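Local coordinates for putative pachytene checkpoint protein 2 (Caenorhabditis elegans, PDB 4XGU) that binds and hydrolyses ATP as an AAA+ ATPase of the PCH2 subfamily and probably acts as a protein remodeler in meiotic chromosome recombination, at residues Ser333-Leu338 with Asp352-Asp357; Asn366-Ile371 with Asn407-Phe412. One frame throughout, in Å; residues are numbered along the deposited sequence.

Both interactions lie in the helical C-terminal lid domain of this AAA+ ATPase, on the same side of the chain's centre and about 10 Å apart between centres. Along the chain they come in series. Interaction 1 sets the loop at 352-357 against helix 324-340. Interaction 2 then joins the next helix, 367-378, to the last modelled one, 405-420. The two touch directly: Pro355 lies against Thr369, and Ile335 reaches Cys408 and Phe412. The helix segment of interaction 1 also packs on a second subunit. The contacts thus tie three helices and a loop into one lid domain, with part of helix 324-340 at the subunit interface.

Interaction 1. Residues Ser333-Leu338 with Asp352-Asp357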
loop_
_atom_site.group_PDB
_atom_site.type_symbol
_atom_site.label_atom_id
_atom_site.label_comp_id
_atom_site.label_asym_id
_atom_site.label_seq_id
_atom_site.Cartn_x
_atom_site.Cartn_y
_atom_site.Cartn_z
ATOM N N SER B 333 47.478 -21.195 4.637
ATOM C CA SER B 333 47.918 -20.000 5.348
ATOM C C SER B 333 47.639 -20.105 6.842
ATOM O O SER B 333 48.406 -19.599 7.658
ATOM C CB SER B 333 47.239 -18.758 4.779
ATOM O OG SER B 333 47.453 -18.662 3.383
ATOM N N SER B 334 46.536 -20.758 7.193
ATOM C CA SER B 334 46.187 -20.961 8.594
ATOM C C SER B 334 47.196 -21.883 9.272
ATOM O O SER B 334 47.684 -21.587 10.363
ATOM C CB SER B 334 44.775 -21.538 8.723
ATOM O OG SER B 334 43.802 -20.636 8.228
ATOM N N ILE B 335 47.508 -22.996 8.616
ATOM C CA ILE B 335 48.461 -23.964 9.149
ATOM C C ILE B 335 49.849 -23.349 9.296
ATOM O O ILE B 335 50.513 -23.535 10.314
ATOM C CB ILE B 335 48.551 -25.213 8.252
ATOM C CG1 ILE B 335 47.183 -25.888 8.150
ATOM C CG2 ILE B 335 49.585 -26.190 8.785
ATOM C CD1 ILE B 335 47.160 -27.070 7.211
ATOM N N MET B 336 50.280 -22.609 8.278
ATOM C CA MET B 336 51.595 -21.973 8.303
ATOM C C MET B 336 51.692 -20.938 9.419
ATOM O O MET B 336 52.746 -20.779 10.036
ATOM C CB MET B 336 51.904 -21.327 6.953
ATOM C CG MET B 336 52.094 -22.328 5.828
ATOM S SD MET B 336 53.209 -23.662 6.308
ATOM C CE MET B 336 54.739 -22.756 6.539
ATOM N N GLU B 337 50.588 -20.242 9.674
ATOM C CA GLU B 337 50.528 -19.272 10.762
ATOM C C GLU B 337 50.500 -19.979 12.108
ATOM O O GLU B 337 51.075 -19.499 13.086
ATOM C CB GLU B 337 49.303 -18.366 10.611
ATOM C CG GLU B 337 49.009 -17.479 11.816
ATOM C CD GLU B 337 50.047 -16.389 12.033
ATOM O OE1 GLU B 337 50.945 -16.223 11.178
ATOM O OE2 GLU B 337 49.961 -15.690 13.065
ATOM N N LEU B 338 49.832 -21.126 12.154
ATOM C CA LEU B 338 49.799 -21.937 13.365
ATOM C C LEU B 338 51.183 -22.482 13.695
ATOM O O LEU B 338 51.516 -22.698 14.861
ATOM C CB LEU B 338 48.806 -23.089 13.215
ATOM C CG LEU B 338 47.321 -22.757 13.342
ATOM C CD1 LEU B 338 46.486 -23.986 13.027
ATOM C CD2 LEU B 338 47.008 -22.234 14.736
ATOM N N ASP B 352 59.986 -29.264 2.501
ATOM C CA ASP B 352 59.626 -29.649 1.138
ATOM C C ASP B 352 58.377 -30.525 1.131
ATOM O O ASP B 352 57.542 -30.440 0.227
ATOM C CB ASP B 352 60.786 -30.385 0.457
ATOM C CG ASP B 352 61.983 -29.490 0.215
ATOM O OD1 ASP B 352 61.808 -28.253 0.200
ATOM O OD2 ASP B 352 63.099 -30.026 0.038
ATOM N N TYR B 353 58.261 -31.363 2.154
ATOM C CA TYR B 353 57.156 -32.305 2.274
ATOM C C TYR B 353 55.907 -31.607 2.834
ATOM O O TYR B 353 54.778 -32.031 2.579
ATOM C CB TYR B 353 57.583 -33.481 3.159
ATOM C CG TYR B 353 56.833 -34.782 2.948
ATOM C CD1 TYR B 353 55.673 -34.837 2.185
ATOM C CD2 TYR B 353 57.291 -35.962 3.524
ATOM C CE1 TYR B 353 54.991 -36.027 2.002
ATOM C CE2 TYR B 353 56.619 -37.155 3.345
ATOM C CZ TYR B 353 55.470 -37.182 2.583
ATOM O OH TYR B 353 54.800 -38.369 2.403
ATOM N N TRP B 354 56.121 -30.530 3.590
ATOM C CA TRP B 354 55.028 -29.672 4.049
ATOM C C TRP B 354 54.223 -29.158 2.856
ATOM O O TRP B 354 54.774 -28.993 1.764
ATOM C CB TRP B 354 55.569 -28.489 4.865
ATOM C CG TRP B 354 55.793 -28.768 6.333
ATOM C CD1 TRP B 354 56.579 -29.744 6.874
ATOM C CD2 TRP B 354 55.241 -28.035 7.431
ATOM N NE1 TRP B 354 56.540 -29.675 8.247
ATOM C CE2 TRP B 354 55.730 -28.635 8.618
ATOM C CE3 TRP B 354 54.380 -26.943 7.543
ATOM C CZ2 TRP B 354 55.380 -28.174 9.885
ATOM C CZ3 TRP B 354 54.036 -26.485 8.801
ATOM C CH2 TRP B 354 54.536 -27.101 9.957
ATOM N N PRO B 355 52.916 -28.912 3.054
ATOM C CA PRO B 355 52.073 -28.388 1.974
ATOM C C PRO B 355 52.590 -27.063 1.424
ATOM O O PRO B 355 52.890 -26.142 2.186
ATOM C CB PRO B 355 50.703 -28.210 2.644
ATOM C CG PRO B 355 50.980 -28.224 4.114
ATOM C CD PRO B 355 52.144 -29.140 4.286
ATOM N N GLN B 356 52.700 -26.985 0.102
ATOM C CA GLN B 356 53.245 -25.813 -0.567
ATOM C C GLN B 356 52.152 -25.077 -1.330
ATOM O O GLN B 356 50.991 -25.485 -1.311
ATOM C CB GLN B 356 54.366 -26.220 -1.525
ATOM C CG GLN B 356 55.348 -27.217 -0.942
ATOM C CD GLN B 356 56.278 -26.591 0.076
ATOM O OE1 GLN B 356 56.657 -25.426 -0.047
ATOM N NE2 GLN B 356 56.651 -27.363 1.092
ATOM N N ASP B 357 52.527 -23.996 -2.004
ATOM C CA ASP B 357 51.592 -23.272 -2.859
ATOM C C ASP B 357 51.216 -24.130 -4.062
ATOM O O ASP B 357 52.081 -24.683 -4.739
ATOM C CB ASP B 357 52.187 -21.940 -3.313
ATOM C CG ASP B 357 52.411 -20.981 -2.159
ATOM O OD1 ASP B 357 51.774 -21.164 -1.099
ATOM O OD2 ASP B 357 53.222 -20.042 -2.314
#
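The helix turn that carries Ile335 and Met336 faces the loop that carries Trp354, and the backbones come closest at the CA atoms of Met336 and Pro355, 9.0 Å apart. Side chains bridge that separation. The main feature is a Met-aromatic contact in the AAA+ lid domain, between helix 324-340 and the loop that leads on to helix 367-378. Met336 SD lies 3.7 Å from Trp354 CE3 and 3.9 Å from Trp354 CZ3. It sits 77° off the normal of the six-membered ring, so the sulfur meets the ring at its edge and near its plane. The first torsion of Met336 sets CG beside the backbone N and anti to the carbonyl carbon (chi1 -68°). The bend at chi2 swings SD round to the indole; chi3 only turns the methyl beyond it.

Ile335 adds a looser apolar contact. Its CG2 branch is 4.5 Å from Trp354 CZ3, and its CB is directed toward the loop. The same side chain also packs on Leu372 of helix 367-378 and on Cys408 and Phe412 of helix 405-420. Ile335 is buried, while Met336 and Trp354 are partly exposed. Elsewhere on this helix turn the chain meets a second copy of the protein, where Glu337 receives a hydrogen bond from Asn165 N of that subunit.

The loop is also tied to itself. Gln356 turns its amide back and gives a hydrogen bond to the carbonyl of Trp354, which links the residue bearing the indole to the residue two places on. This bond is bent, with an N-H...O angle of 132°. Gln356 NE2 approaches Trp354 O from above the carbonyl plane, at 2.6 Å.

Interaction 2. Residues Asn366-Ile371 with Asn407-Phe412; sequences NEFTEI and NCMNLF
Met409 of helix 405-420 extends toward helix 367-378 and meets Ile371 and Phe368 there, joining two helices of the AAA+ lid domain. The backbones are nearest at Ile371 and Met409, whose CA atoms are 7.5 Å apart.

The path of Met409 can be traced outward. CB leaves the helix toward the other segment, and Met409 CB lies 4.3 Å from Ile371 CG2. Met409 CG makes the closest approach of the contact, 3.6 Å to Ile371 CG2. Here the two side chains cross at a slant. CG2 is the branch of Ile371 that stands anti to the backbone N; the CG1 branch lies beside that N (chi1 -67°). At SD the chain bends away from Ile371, with Met409 SD 5.0 Å from Ile371 CG2. The sulfur then lies on the side of Ile335 of helix 324-340. A second bend, at chi3 of Met409 (55°), directs the methyl toward Phe368. Met409 CE ends 4.4 Å from Phe368 CD1, approaching the ring obliquely. Chi1 thus puts CG against Ile371, and the bends at chi2 and chi3 carry the methyl to Phe368, one turn away on helix 367-378.

The surroundings extend the apolar surface. Phe368 also packs on Leu405 and Pro406, near the start of helix 405-420. Leu411 and Phe412 lie against Val394 of helix 384-397. Met409 is buried, while Ile371 is exposed and Phe368 is partly exposed.

All the groups that meet between the two segments are hydrocarbon: methyl and methylene groups and an aromatic CH. The contact therefore rests on shape and van der Waals attraction. With no directional bond between the segments, this chemistry alone fixes no particular angle between the side chains.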
loop_
_atom_site.group_PDB
_atom_site.type_symbol
_atom_site.label_atom_id
_atom_site.label_comp_id
_atom_site.label_asym_id
_atom_site.label_seq_id
_atom_site.Cartn_x
_atom_site.Cartn_y
_atom_site.Cartn_z
ATOM N N ASN B 366 52.222 -32.656 -3.592
ATOM C CA ASN B 366 52.558 -33.487 -2.447
ATOM C C ASN B 366 51.286 -34.137 -1.920
ATOM O O ASN B 366 50.203 -33.571 -2.060
ATOM C CB ASN B 366 53.231 -32.656 -1.351
ATOM C CG ASN B 366 54.622 -32.179 -1.742
ATOM O OD1 ASN B 366 55.593 -32.423 -1.028
ATOM N ND2 ASN B 366 54.724 -31.498 -2.878
ATOM N N GLU B 367 51.403 -35.324 -1.336
ATOM C CA GLU B 367 50.220 -36.000 -0.818
ATOM C C GLU B 367 49.594 -35.152 0.284
ATOM O O GLU B 367 48.377 -35.004 0.337
ATOM C CB GLU B 367 50.557 -37.400 -0.303
ATOM C CG GLU B 367 49.386 -38.375 -0.380
ATOM C CD GLU B 367 48.978 -38.686 -1.812
ATOM O OE1 GLU B 367 49.877 -38.836 -2.668
ATOM O OE2 GLU B 367 47.761 -38.775 -2.084
ATOM N N PHE B 368 50.430 -34.579 1.145
ATOM C CA PHE B 368 49.952 -33.647 2.163
ATOM C C PHE B 368 49.313 -32.427 1.514
ATOM O O PHE B 368 48.288 -31.930 1.979
ATOM C CB PHE B 368 51.090 -33.215 3.088
ATOM C CG PHE B 368 51.236 -34.077 4.306
ATOM C CD1 PHE B 368 50.117 -34.587 4.947
ATOM C CD2 PHE B 368 52.489 -34.386 4.809
ATOM C CE1 PHE B 368 50.244 -35.384 6.068
ATOM C CE2 PHE B 368 52.626 -35.183 5.929
ATOM C CZ PHE B 368 51.500 -35.684 6.561
ATOM N N THR B 369 49.930 -31.948 0.440
ATOM C CA THR B 369 49.343 -30.895 -0.376
ATOM C C THR B 369 48.026 -31.393 -0.963
ATOM O O THR B 369 47.040 -30.657 -1.027
ATOM C CB THR B 369 50.297 -30.458 -1.510
ATOM O OG1 THR B 369 51.479 -29.877 -0.948
ATOM C CG2 THR B 369 49.627 -29.449 -2.426
ATOM N N GLU B 370 48.014 -32.659 -1.370
ATOM C CA GLU B 370 46.831 -33.273 -1.965
ATOM C C GLU B 370 45.749 -33.554 -0.921
ATOM O O GLU B 370 44.566 -33.314 -1.168
ATOM C CB GLU B 370 47.210 -34.569 -2.690
ATOM C CG GLU B 370 46.050 -35.257 -3.397
ATOM C CD GLU B 370 45.541 -34.474 -4.594
ATOM O OE1 GLU B 370 46.308 -33.659 -5.147
ATOM O OE2 GLU B 370 44.368 -34.673 -4.981
ATOM N N ILE B 371 46.156 -34.065 0.238
ATOM C CA ILE B 371 45.214 -34.356 1.317
ATOM C C ILE B 371 44.527 -33.075 1.782
ATOM O O ILE B 371 43.319 -33.060 2.021
ATOM C CB ILE B 371 45.905 -35.034 2.518
ATOM C CG1 ILE B 371 46.403 -36.427 2.138
ATOM C CG2 ILE B 371 44.945 -35.165 3.684
ATOM C CD1 ILE B 371 47.289 -37.058 3.187
ATOM N N ASN B 407 48.136 -35.321 12.133
ATOM C CA ASN B 407 46.929 -35.165 12.935
ATOM C C ASN B 407 46.207 -33.860 12.618
ATOM O O ASN B 407 44.978 -33.795 12.651
ATOM C CB ASN B 407 47.263 -35.230 14.426
ATOM C CG ASN B 407 46.674 -36.454 15.097
ATOM O OD1 ASN B 407 45.649 -36.979 14.663
ATOM N ND2 ASN B 407 47.321 -36.915 16.163
ATOM N N CYS B 408 46.984 -32.826 12.308
ATOM C CA CYS B 408 46.438 -31.520 11.959
ATOM C C CYS B 408 45.488 -31.605 10.771
ATOM O O CYS B 408 44.422 -30.991 10.768
ATOM C CB CYS B 408 47.568 -30.541 11.652
ATOM S SG CYS B 408 47.025 -29.032 10.838
ATOM N N MET B 409 45.890 -32.370 9.762
ATOM C CA MET B 409 45.059 -32.599 8.589
ATOM C C MET B 409 43.784 -33.343 8.978
ATOM O O MET B 409 42.702 -33.057 8.462
ATOM C CB MET B 409 45.840 -33.386 7.535
ATOM C CG MET B 409 45.835 -32.758 6.152
ATOM S SD MET B 409 46.427 -31.056 6.130
ATOM C CE MET B 409 48.027 -31.238 6.906
ATOM N N ASN B 410 43.919 -34.291 9.901
ATOM C CA ASN B 410 42.782 -35.080 10.351
ATOM C C ASN B 410 41.811 -34.240 11.179
ATOM O O ASN B 410 40.594 -34.390 11.062
ATOM C CB ASN B 410 43.258 -36.288 11.160
ATOM C CG ASN B 410 42.355 -37.497 10.992
ATOM O OD1 ASN B 410 42.585 -38.341 10.124
ATOM N ND2 ASN B 410 41.320 -37.586 11.823
ATOM N N LEU B 411 42.351 -33.351 12.008
ATOM C CA LEU B 411 41.516 -32.504 12.854
ATOM C C LEU B 411 40.810 -31.432 12.035
ATOM O O LEU B 411 39.638 -31.135 12.265
ATOM C CB LEU B 411 42.344 -31.853 13.962
ATOM C CG LEU B 411 42.957 -32.782 15.014
ATOM C CD1 LEU B 411 43.509 -31.977 16.180
ATOM C CD2 LEU B 411 41.945 -33.816 15.495
ATOM N N PHE B 412 41.534 -30.854 11.080
ATOM C CA PHE B 412 40.971 -29.841 10.197
ATOM C C PHE B 412 39.768 -30.392 9.446
ATOM O O PHE B 412 38.738 -29.728 9.335
ATOM C CB PHE B 412 42.024 -29.335 9.208
ATOM C CG PHE B 412 42.609 -27.999 9.573
ATOM C CD1 PHE B 412 41.995 -26.827 9.167
ATOM C CD2 PHE B 412 43.772 -27.915 10.321
ATOM C CE1 PHE B 412 42.529 -25.596 9.501
ATOM C CE2 PHE B 412 44.312 -26.686 10.656
ATOM C CZ PHE B 412 43.690 -25.525 10.246
#